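Ferrous iron uptake transporter protein B (Streptococcus thermophilus, PDB 3TAH) probably drives ferrous iron uptake powered by GTP, this chain being its GTP-binding G-protein domain together with the attached cytosolic helical domain. Local coordinates at residues M62-P67 against E207-V212; A202-L205 against L211-A214; G107-I112 against S164-L169; L103-I108 against N247-F252. The protein carries 1 engineered substitution. All coordinates share one frame; numbering follows the deposited sequence. Where two conformers were deposited one is given.

Interaction 1: M62-P67 against E207-V212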
# COMPACT_ATOMS: atom_id res chain seq x y z
N MET A 62 1.54 -0.11 -7.80
CA MET A 62 2.42 -1.29 -7.84
C MET A 62 2.14 -2.08 -9.13
O MET A 62 1.62 -3.21 -9.11
CB MET A 62 2.26 -2.13 -6.58
CG MET A 62 3.04 -1.55 -5.41
SD MET A 62 3.09 -2.64 -3.98
CE MET A 62 1.41 -2.48 -3.54
N SER A 63 2.51 -1.45 -10.24
CA SER A 63 2.36 -2.04 -11.57
C SER A 63 3.67 -2.73 -11.97
O SER A 63 4.70 -2.54 -11.33
CB SER A 63 1.99 -0.96 -12.59
OG SER A 63 3.15 -0.42 -13.19
N PRO A 64 3.64 -3.53 -13.05
CA PRO A 64 4.87 -4.23 -13.45
C PRO A 64 5.83 -3.41 -14.32
O PRO A 64 6.86 -3.93 -14.74
CB PRO A 64 4.34 -5.47 -14.20
CG PRO A 64 2.96 -5.13 -14.66
CD PRO A 64 2.48 -3.91 -13.88
N TYR A 65 5.53 -2.13 -14.55
CA TYR A 65 6.16 -1.33 -15.60
C TYR A 65 7.31 -0.40 -15.20
O TYR A 65 7.81 0.35 -16.04
CB TYR A 65 5.06 -0.52 -16.31
CG TYR A 65 3.94 -1.41 -16.84
CD1 TYR A 65 4.22 -2.45 -17.72
CD2 TYR A 65 2.61 -1.21 -16.45
CE1 TYR A 65 3.21 -3.27 -18.22
CE2 TYR A 65 1.59 -2.03 -16.95
CZ TYR A 65 1.90 -3.06 -17.83
OH TYR A 65 0.93 -3.89 -18.34
N SER A 66 7.74 -0.42 -13.94
CA SER A 66 8.97 0.29 -13.60
C SER A 66 9.80 -0.49 -12.59
O SER A 66 9.23 -1.21 -11.75
CB SER A 66 8.70 1.71 -13.09
OG SER A 66 8.32 1.72 -11.74
N PRO A 67 11.14 -0.35 -12.66
CA PRO A 67 12.02 -0.99 -11.70
C PRO A 67 11.72 -0.62 -10.25
O PRO A 67 11.81 -1.47 -9.38
CB PRO A 67 13.40 -0.46 -12.10
CG PRO A 67 13.27 -0.24 -13.57
CD PRO A 67 11.92 0.33 -13.72
N GLU A 207 -6.42 -8.85 -12.93
CA GLU A 207 -6.03 -7.80 -13.86
C GLU A 207 -4.89 -8.20 -14.84
O GLU A 207 -4.35 -7.36 -15.56
CB GLU A 207 -5.68 -6.52 -13.09
CG GLU A 207 -4.36 -6.58 -12.37
CD GLU A 207 -4.18 -5.52 -11.30
OE1 GLU A 207 -3.08 -5.53 -10.71
OE2 GLU A 207 -5.08 -4.69 -11.05
N GLN A 208 -4.56 -9.49 -14.84
CA GLN A 208 -3.54 -10.09 -15.71
C GLN A 208 -2.16 -9.45 -15.61
O GLN A 208 -1.49 -9.22 -16.61
CB GLN A 208 -4.04 -10.12 -17.14
CG GLN A 208 -5.22 -11.06 -17.26
CD GLN A 208 -6.20 -10.58 -18.26
OE1 GLN A 208 -6.23 -11.06 -19.39
NE2 GLN A 208 -7.01 -9.61 -17.86
N ASP A 209 -1.76 -9.20 -14.37
CA ASP A 209 -0.43 -8.73 -14.07
C ASP A 209 0.62 -9.72 -14.56
O ASP A 209 0.67 -10.86 -14.12
CB ASP A 209 -0.29 -8.53 -12.57
CG ASP A 209 1.02 -7.87 -12.21
OD1 ASP A 209 1.06 -6.62 -12.20
OD2 ASP A 209 1.99 -8.60 -11.94
N SER A 210 1.46 -9.27 -15.48
CA SER A 210 2.42 -10.15 -16.14
C SER A 210 3.50 -10.69 -15.19
O SER A 210 3.98 -11.79 -15.39
CB SER A 210 3.03 -9.45 -17.36
OG SER A 210 3.63 -8.23 -16.97
N LEU A 211 3.87 -9.93 -14.16
CA LEU A 211 4.87 -10.39 -13.18
C LEU A 211 4.35 -11.53 -12.30
O LEU A 211 5.05 -12.51 -12.08
CB LEU A 211 5.34 -9.25 -12.29
CG LEU A 211 6.29 -8.20 -12.87
CD1 LEU A 211 6.43 -7.04 -11.89
CD2 LEU A 211 7.65 -8.83 -13.18
N VAL A 212 3.13 -11.38 -11.79
CA VAL A 212 2.52 -12.43 -10.96
C VAL A 212 2.30 -13.68 -11.81
O VAL A 212 2.58 -14.79 -11.35
CB VAL A 212 1.23 -11.94 -10.26
CG1 VAL A 212 0.43 -13.10 -9.70
CG2 VAL A 212 1.58 -10.93 -9.15
O HOH W 1 0.50 -6.81 -16.87
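Pro64 of the G-protein domain lays its ring against Asp209, Ser210 and Leu211, the N-cap and opening turn of helix 210-215 in the helical domain. The proline sits in the loop beyond strand 51-55 and the DxxG sequence Asp55-Gly58, the region that corresponds to switch II in related GTPases. Leu211, its CG beside the backbone N, brings CD1 against the CA-CB side of the proline, a tight 3.5 Å from Pro64 CB. At the neighbouring corner, Pro64 CG lies 3.4 Å from Asp209 OD1, the two side chains running past each other in opposite directions. Ser210 OG adds a looser touch, 3.9 Å from Pro64 CG. A rigid, compact proline suits this place, since it offers several carbons at once with little flexibility to lose.

Asp209 has its CG anti to the backbone N (chi1 -173°), which carries the carboxylate forward over the first turn. There OD2 receives Val212 N at 3.0 Å through its anti lone pair, the usual task of an aspartate N-cap. The same oxygen forms a salt bridge with Arg73 of helix 67-77, and Arg73 also donates to Met62 O, so one arginine ties both segments together.

The proline loop has its own brace, an ST turn in which Tyr65 N donates to Ser63 OG at 3.2 Å. Tyr65 turns a ring face to Pro64 CD, which stands 3.7 Å above its plane, offset toward the rim. A water bridges the segments, accepting from Ser210 N at 3.0 Å and bonding Tyr65 OH at 3.3 Å.

Interaction 2: A202-L205 against L211-A214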
# COMPACT_ATOMS: atom_id res chain seq x y z
N ALA A 202 -4.64 -12.41 -5.81
CA ALA A 202 -5.90 -12.65 -6.51
C ALA A 202 -6.27 -11.46 -7.41
O ALA A 202 -6.69 -11.64 -8.55
CB ALA A 202 -7.02 -12.97 -5.53
N ILE A 203 -6.12 -10.24 -6.90
CA ILE A 203 -6.44 -9.04 -7.67
C ILE A 203 -5.47 -8.88 -8.84
O ILE A 203 -5.89 -8.54 -9.94
CB ILE A 203 -6.44 -7.77 -6.79
CG1 ILE A 203 -7.60 -7.83 -5.80
CG2 ILE A 203 -6.60 -6.50 -7.67
CD1 ILE A 203 -7.52 -6.84 -4.69
N LYS A 204 -4.19 -9.12 -8.59
CA LYS A 204 -3.19 -9.07 -9.67
C LYS A 204 -3.47 -10.07 -10.78
O LYS A 204 -3.31 -9.76 -11.95
CB LYS A 204 -1.79 -9.31 -9.11
CG LYS A 204 -1.26 -8.11 -8.34
CD LYS A 204 -0.64 -7.10 -9.26
CE LYS A 204 -0.45 -5.75 -8.61
NZ LYS A 204 -1.76 -5.07 -8.40
N LEU A 205 -3.89 -11.28 -10.41
CA LEU A 205 -4.24 -12.28 -11.40
C LEU A 205 -5.46 -11.86 -12.21
O LEU A 205 -5.49 -12.06 -13.44
CB LEU A 205 -4.50 -13.63 -10.74
CG LEU A 205 -3.21 -14.32 -10.30
CD1 LEU A 205 -3.51 -15.43 -9.32
CD2 LEU A 205 -2.43 -14.83 -11.51
N LEU A 211 3.87 -9.93 -14.16
CA LEU A 211 4.87 -10.39 -13.18
C LEU A 211 4.35 -11.53 -12.30
O LEU A 211 5.05 -12.51 -12.08
CB LEU A 211 5.34 -9.25 -12.29
CG LEU A 211 6.29 -8.20 -12.87
CD1 LEU A 211 6.43 -7.04 -11.89
CD2 LEU A 211 7.65 -8.83 -13.18
N VAL A 212 3.13 -11.38 -11.79
CA VAL A 212 2.52 -12.43 -10.96
C VAL A 212 2.30 -13.68 -11.81
O VAL A 212 2.58 -14.79 -11.35
CB VAL A 212 1.23 -11.94 -10.26
CG1 VAL A 212 0.43 -13.10 -9.70
CG2 VAL A 212 1.58 -10.93 -9.15
N GLU A 213 1.83 -13.50 -13.04
CA GLU A 213 1.59 -14.66 -13.93
C GLU A 213 2.86 -15.45 -14.23
O GLU A 213 2.85 -16.68 -14.25
CB GLU A 213 0.96 -14.20 -15.24
CG GLU A 213 -0.46 -13.73 -15.06
CD GLU A 213 -1.06 -13.10 -16.28
OE1 GLU A 213 -0.33 -12.76 -17.22
OE2 GLU A 213 -2.29 -12.93 -16.29
N ALA A 214 3.95 -14.73 -14.45
CA ALA A 214 5.24 -15.36 -14.70
C ALA A 214 5.83 -16.01 -13.44
O ALA A 214 6.51 -17.01 -13.55
CB ALA A 214 6.22 -14.33 -15.27
O HOH W 2 -4.33 -14.04 -14.78
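This is a largely buried, apolar helix-to-helix contact inside the cytosolic helical domain, where the chain turns after helix 198-206 and brings helix 210-215 against its last turns. Val212 is the central residue, for its two methyls serve two different neighbours. Its CG2 sits 3.7 Å from Lys204 CB, while its CG1 reaches Leu205 CD2 at 3.8 Å. With chi1 at 166°, CG1 lies anti to the backbone N and CG2 beside it, a fork that lets one short side chain span two consecutive residues of the other helix. Both partners cross the valine at about a right angle. A branched residue without a long tail fits well between backbones this close, the CA atoms of Lys204 and Val212 being 6.7 Å apart.

Lys204 contributes only the base of its chain. A bend at chi2 (-84°) swings the rest away, and the ammonium group ends in a salt bridge with Glu207, so its charge is matched although the residue is buried. Leu205 also packs on Leu189 of helix 176-189, extending the apolar layer behind the contact.

Toward the exposed side the character changes. Glu213 brushes Leu205 CD2 with its CG at 4.2 Å, and a water links the two helices, donating to Glu213 OE2 (2.8 Å) and to Leu205 O (2.7 Å). The intervening chain explains the close return: a Schellman motif with Gln208 at its C-prime position, followed directly by the N-cap Asp209, makes a tight link between consecutive helices of the FeoB cytosolic helical domain.

Interaction 3: G107-I112 against S164-L169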
# COMPACT_ATOMS: atom_id res chain seq x y z
N GLY A 107 -1.25 -7.16 2.94
CA GLY A 107 -1.41 -7.80 4.22
C GLY A 107 -0.42 -7.38 5.30
O GLY A 107 -0.49 -7.92 6.40
N ILE A 108 0.48 -6.44 5.00
CA ILE A 108 1.35 -5.86 6.02
C ILE A 108 0.63 -4.61 6.52
O ILE A 108 0.39 -3.70 5.73
CB ILE A 108 2.69 -5.44 5.48
CG1 ILE A 108 3.42 -6.65 4.88
CG2 ILE A 108 3.53 -4.82 6.59
CD1 ILE A 108 4.75 -6.29 4.30
N PRO A 109 0.26 -4.57 7.82
CA PRO A 109 -0.57 -3.45 8.32
C PRO A 109 -0.03 -2.07 7.99
O PRO A 109 1.16 -1.82 8.18
CB PRO A 109 -0.59 -3.68 9.83
CG PRO A 109 -0.53 -5.15 9.92
CD PRO A 109 0.49 -5.55 8.90
N VAL A 110 -0.92 -1.23 7.48
CA VAL A 110 -0.60 0.12 7.04
C VAL A 110 -0.96 1.14 8.12
O VAL A 110 -2.01 1.03 8.75
CB VAL A 110 -1.36 0.44 5.73
CG1 VAL A 110 -1.30 1.92 5.38
CG2 VAL A 110 -0.81 -0.44 4.60
N THR A 111 -0.06 2.12 8.32
CA THR A 111 -0.29 3.31 9.14
C THR A 111 -0.02 4.50 8.19
O THR A 111 0.98 4.50 7.48
CB THR A 111 0.65 3.37 10.35
OG1 THR A 111 0.33 2.30 11.26
CG2 THR A 111 0.53 4.72 11.07
N ILE A 112 -0.90 5.50 8.18
CA ILE A 112 -0.76 6.63 7.24
C ILE A 112 -0.23 7.87 7.95
O ILE A 112 -0.77 8.24 8.98
CB ILE A 112 -2.10 6.98 6.55
CG1 ILE A 112 -2.53 5.88 5.57
CG2 ILE A 112 -1.99 8.33 5.82
CD1 ILE A 112 -3.94 6.12 4.94
N SER A 164 2.65 -8.75 13.69
CA SER A 164 2.53 -9.47 14.96
C SER A 164 1.35 -8.97 15.79
O SER A 164 0.62 -9.79 16.36
CB SER A 164 3.83 -9.38 15.77
OG SER A 164 4.92 -9.83 15.00
N THR A 165 1.13 -7.66 15.84
CA THR A 165 0.11 -7.07 16.71
C THR A 165 -1.32 -7.02 16.14
O THR A 165 -2.29 -7.04 16.89
CB THR A 165 0.51 -5.64 17.16
OG1 THR A 165 0.49 -4.73 16.05
CG2 THR A 165 1.91 -5.65 17.77
N VAL A 166 -1.45 -6.97 14.82
CA VAL A 166 -2.76 -6.86 14.17
C VAL A 166 -3.28 -8.24 13.78
O VAL A 166 -2.52 -9.08 13.27
CB VAL A 166 -2.65 -5.92 12.93
CG1 VAL A 166 -3.96 -5.86 12.11
CG2 VAL A 166 -2.26 -4.54 13.37
N GLY A 167 -4.58 -8.46 14.01
CA GLY A 167 -5.26 -9.70 13.66
C GLY A 167 -5.78 -9.69 12.23
O GLY A 167 -4.98 -9.58 11.29
N ASP A 168 -7.09 -9.78 12.07
CA ASP A 168 -7.71 -9.87 10.73
C ASP A 168 -7.40 -8.66 9.84
O ASP A 168 -7.28 -7.55 10.34
CB ASP A 168 -9.24 -10.03 10.83
CG ASP A 168 -9.67 -11.40 11.36
OD1 ASP A 168 -8.82 -12.30 11.56
OD2 ASP A 168 -10.89 -11.58 11.57
N LEU A 169 -7.28 -8.90 8.54
CA LEU A 169 -7.07 -7.84 7.56
C LEU A 169 -8.39 -7.09 7.31
O LEU A 169 -9.39 -7.71 7.01
CB LEU A 169 -6.55 -8.42 6.23
CG LEU A 169 -6.27 -7.46 5.05
CD1 LEU A 169 -5.24 -6.42 5.46
CD2 LEU A 169 -5.84 -8.21 3.75
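Pro109 and Val166 meet side by side, each running past the other in opposite directions. The outermost ring carbon of the proline, CG, touches Val166 CB at 3.8 Å and Val166 CG2 at 3.9 Å, so the ring presses on the fork of the valine and not on one methyl alone. CG1 of Val166, anti to its backbone N (chi1 175°), flanks the same proline carbon at 4.1 Å. Pro109 leads into strand 110-115, and Val166 belongs to the loop that runs from helix 151-159 to helix 176-189, the passage from the G-protein domain into the helical domain.

The second touch is made by Leu169. Gly107 follows helix 93-105 with a positive phi (84°), a conformation in which a CB would collide with the preceding carbonyl oxygen; with no side chain there, Leu169 CD1 comes loosely up to Gly107 CA itself, at 4.3 Å. Gly107 O accepts a hydrogen bond from Arg196 NH1.

No hydrogen bond joins the two segments. Carbon meets carbon throughout, so the loop is held here by van der Waals fit and partial shielding of apolar groups, with little directional constraint.

Interaction 4: L103-I108 against N247-F252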
# COMPACT_ATOMS: atom_id res chain seq x y z
N LEU A 103 -1.35 -1.07 -1.05
CA LEU A 103 -0.52 -1.36 0.13
C LEU A 103 -1.29 -2.17 1.18
O LEU A 103 -0.75 -3.14 1.72
CB LEU A 103 0.03 -0.07 0.74
CG LEU A 103 0.95 0.77 -0.16
CD1 LEU A 103 1.25 2.14 0.48
CD2 LEU A 103 2.27 0.03 -0.51
N ILE A 104 -2.55 -1.80 1.45
CA ILE A 104 -3.37 -2.53 2.42
C ILE A 104 -3.49 -3.99 1.99
O ILE A 104 -3.41 -4.90 2.81
CB ILE A 104 -4.77 -1.87 2.59
CG1 ILE A 104 -4.64 -0.47 3.22
CG2 ILE A 104 -5.68 -2.76 3.47
CD1 ILE A 104 -5.91 0.40 3.20
N GLU A 105 -3.67 -4.21 0.69
CA GLU A 105 -3.88 -5.55 0.14
C GLU A 105 -2.67 -6.49 0.27
O GLU A 105 -2.83 -7.70 0.20
CB GLU A 105 -4.32 -5.42 -1.32
CG GLU A 105 -5.73 -4.82 -1.41
CD GLU A 105 -6.10 -4.28 -2.77
OE1 GLU A 105 -5.24 -4.24 -3.68
OE2 GLU A 105 -7.27 -3.88 -2.92
N THR A 106 -1.47 -5.93 0.49
CA THR A 106 -0.28 -6.76 0.73
C THR A 106 -0.39 -7.59 2.02
O THR A 106 0.32 -8.59 2.20
CB THR A 106 1.02 -5.92 0.81
OG1 THR A 106 1.00 -5.13 2.00
CG2 THR A 106 1.22 -5.05 -0.44
N GLY A 107 -1.25 -7.16 2.94
CA GLY A 107 -1.41 -7.80 4.22
C GLY A 107 -0.42 -7.38 5.30
O GLY A 107 -0.49 -7.92 6.40
N ILE A 108 0.48 -6.44 5.00
CA ILE A 108 1.35 -5.86 6.02
C ILE A 108 0.63 -4.61 6.52
O ILE A 108 0.39 -3.70 5.73
CB ILE A 108 2.69 -5.44 5.48
CG1 ILE A 108 3.42 -6.65 4.88
CG2 ILE A 108 3.53 -4.82 6.59
CD1 ILE A 108 4.75 -6.29 4.30
N ASN A 247 -11.31 1.35 -11.68
CA ASN A 247 -12.56 2.04 -11.36
C ASN A 247 -13.02 1.74 -9.94
O ASN A 247 -13.47 2.63 -9.23
CB ASN A 247 -13.66 1.69 -12.38
CG ASN A 247 -13.36 2.20 -13.77
OD1 ASN A 247 -12.57 3.13 -13.95
ND2 ASN A 247 -14.01 1.61 -14.78
N GLU A 248 -12.89 0.46 -9.52
CA GLU A 248 -13.28 0.06 -8.16
C GLU A 248 -12.40 0.71 -7.10
O GLU A 248 -12.92 1.13 -6.06
CB GLU A 248 -13.31 -1.47 -7.99
CG GLU A 248 -14.46 -2.15 -8.72
CD GLU A 248 -15.83 -1.64 -8.32
OE1 GLU A 248 -16.10 -1.46 -7.12
OE2 GLU A 248 -16.65 -1.41 -9.22
N ARG A 249 -11.08 0.81 -7.33
CA ARG A 249 -10.20 1.52 -6.39
C ARG A 249 -10.64 2.97 -6.19
O ARG A 249 -10.84 3.42 -5.08
CB ARG A 249 -8.73 1.47 -6.83
CG ARG A 249 -8.09 0.10 -6.83
CD ARG A 249 -6.58 0.15 -7.12
NE ARG A 249 -6.05 -1.21 -7.28
CZ ARG A 249 -5.87 -2.06 -6.28
NH1 ARG A 249 -6.12 -1.71 -5.02
NH2 ARG A 249 -5.41 -3.28 -6.53
N TYR A 250 -10.81 3.70 -7.29
CA TYR A 250 -11.26 5.10 -7.20
C TYR A 250 -12.66 5.25 -6.61
O TYR A 250 -12.89 6.19 -5.86
CB TYR A 250 -11.14 5.82 -8.55
CG TYR A 250 -9.71 6.17 -8.90
CD1 TYR A 250 -8.97 7.04 -8.10
CD2 TYR A 250 -9.09 5.65 -10.03
CE1 TYR A 250 -7.65 7.36 -8.41
CE2 TYR A 250 -7.77 5.96 -10.34
CZ TYR A 250 -7.06 6.82 -9.53
OH TYR A 250 -5.75 7.14 -9.83
N ALA A 251 -13.58 4.33 -6.91
CA ALA A 251 -14.92 4.40 -6.30
C ALA A 251 -14.84 4.27 -4.77
O ALA A 251 -15.46 5.06 -4.03
CB ALA A 251 -15.86 3.37 -6.93
N PHE A 252 -14.07 3.29 -4.30
CA PHE A 252 -13.84 3.09 -2.88
C PHE A 252 -13.27 4.35 -2.23
O PHE A 252 -13.76 4.82 -1.19
CB PHE A 252 -12.90 1.91 -2.65
CG PHE A 252 -12.42 1.80 -1.23
CD1 PHE A 252 -13.21 1.18 -0.26
CD2 PHE A 252 -11.18 2.30 -0.86
CE1 PHE A 252 -12.77 1.09 1.05
CE2 PHE A 252 -10.74 2.20 0.45
CZ PHE A 252 -11.53 1.59 1.40
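Glu105 and Arg249 both set CG beside the backbone N, anti to the carbonyl carbon, and from there extend toward each other from opposite directions. The glutamate is extended beyond CG, and the arginine from CG to NE before chi4 (-74°) twists the guanidinium out of line, presenting its NH1 and NH2 end to the carboxylate. Both nitrogens converge on one oxygen: Arg249 NH1 and Arg249 NH2 each donate to Glu105 OE1 at 3.0 Å. OE1 stays in the guanidinium plane, but the two flat groups are turned 54° from each other. NH2 meets the syn lone pair of OE1, whereas NH1 comes to the syn side from 34° out of the carboxylate plane.

The salt bridge spans the domain boundary, linking helix 93-105 of the P-loop GTPase fold to helix 241-259 at the end of the helical domain. A long, charged pair suits the wide separation, the CA atoms of Glu105 and Arg249 standing 11.5 Å apart. Since both residues are buried, their remaining polar atoms need partners: Glu105 OE2 is bonded to Tyr174 OH, and Arg249 NH1 also bonds Thr101 OG1. Such surroundings would be expected to keep both groups charged. Ile203 packs against both side chains.

Next to Glu105, Thr106 secures the chain leading to Gly107. Its hydroxyl donates to Leu103 O at 2.7 Å, in the carbonyl plane, and that carbonyl also accepts from Thr106 N at 3.1 Å. The threonine oxygen in turn receives a weak bond from Ile108 N at 3.3 Å.

Overall arrangement
Interactions 1, 3 and 4 each begin in the G-protein domain; interaction 2 lies wholly within the helical domain. Interactions 1 and 2, about 8 Å between centres, share Leu211 and Val212 of helix 210-215. Interactions 3 and 4, about 14 Å apart, share Gly107 and Ile108. Interactions 1 and 4 alternate along the chain, their centres about 15 Å apart, with Met62 packing on Leu103 and Thr106. Interaction 3 closes before interaction 2 opens, the former within the span of interaction 1, the latter within that of interaction 4. Ile203, in segment 202-205, packs on Glu105 and Arg249, connecting interactions 2 and 4. Interactions 1 and 4 thus join the two domains, and interaction 3 fastens the connecting loop to the G-protein domain.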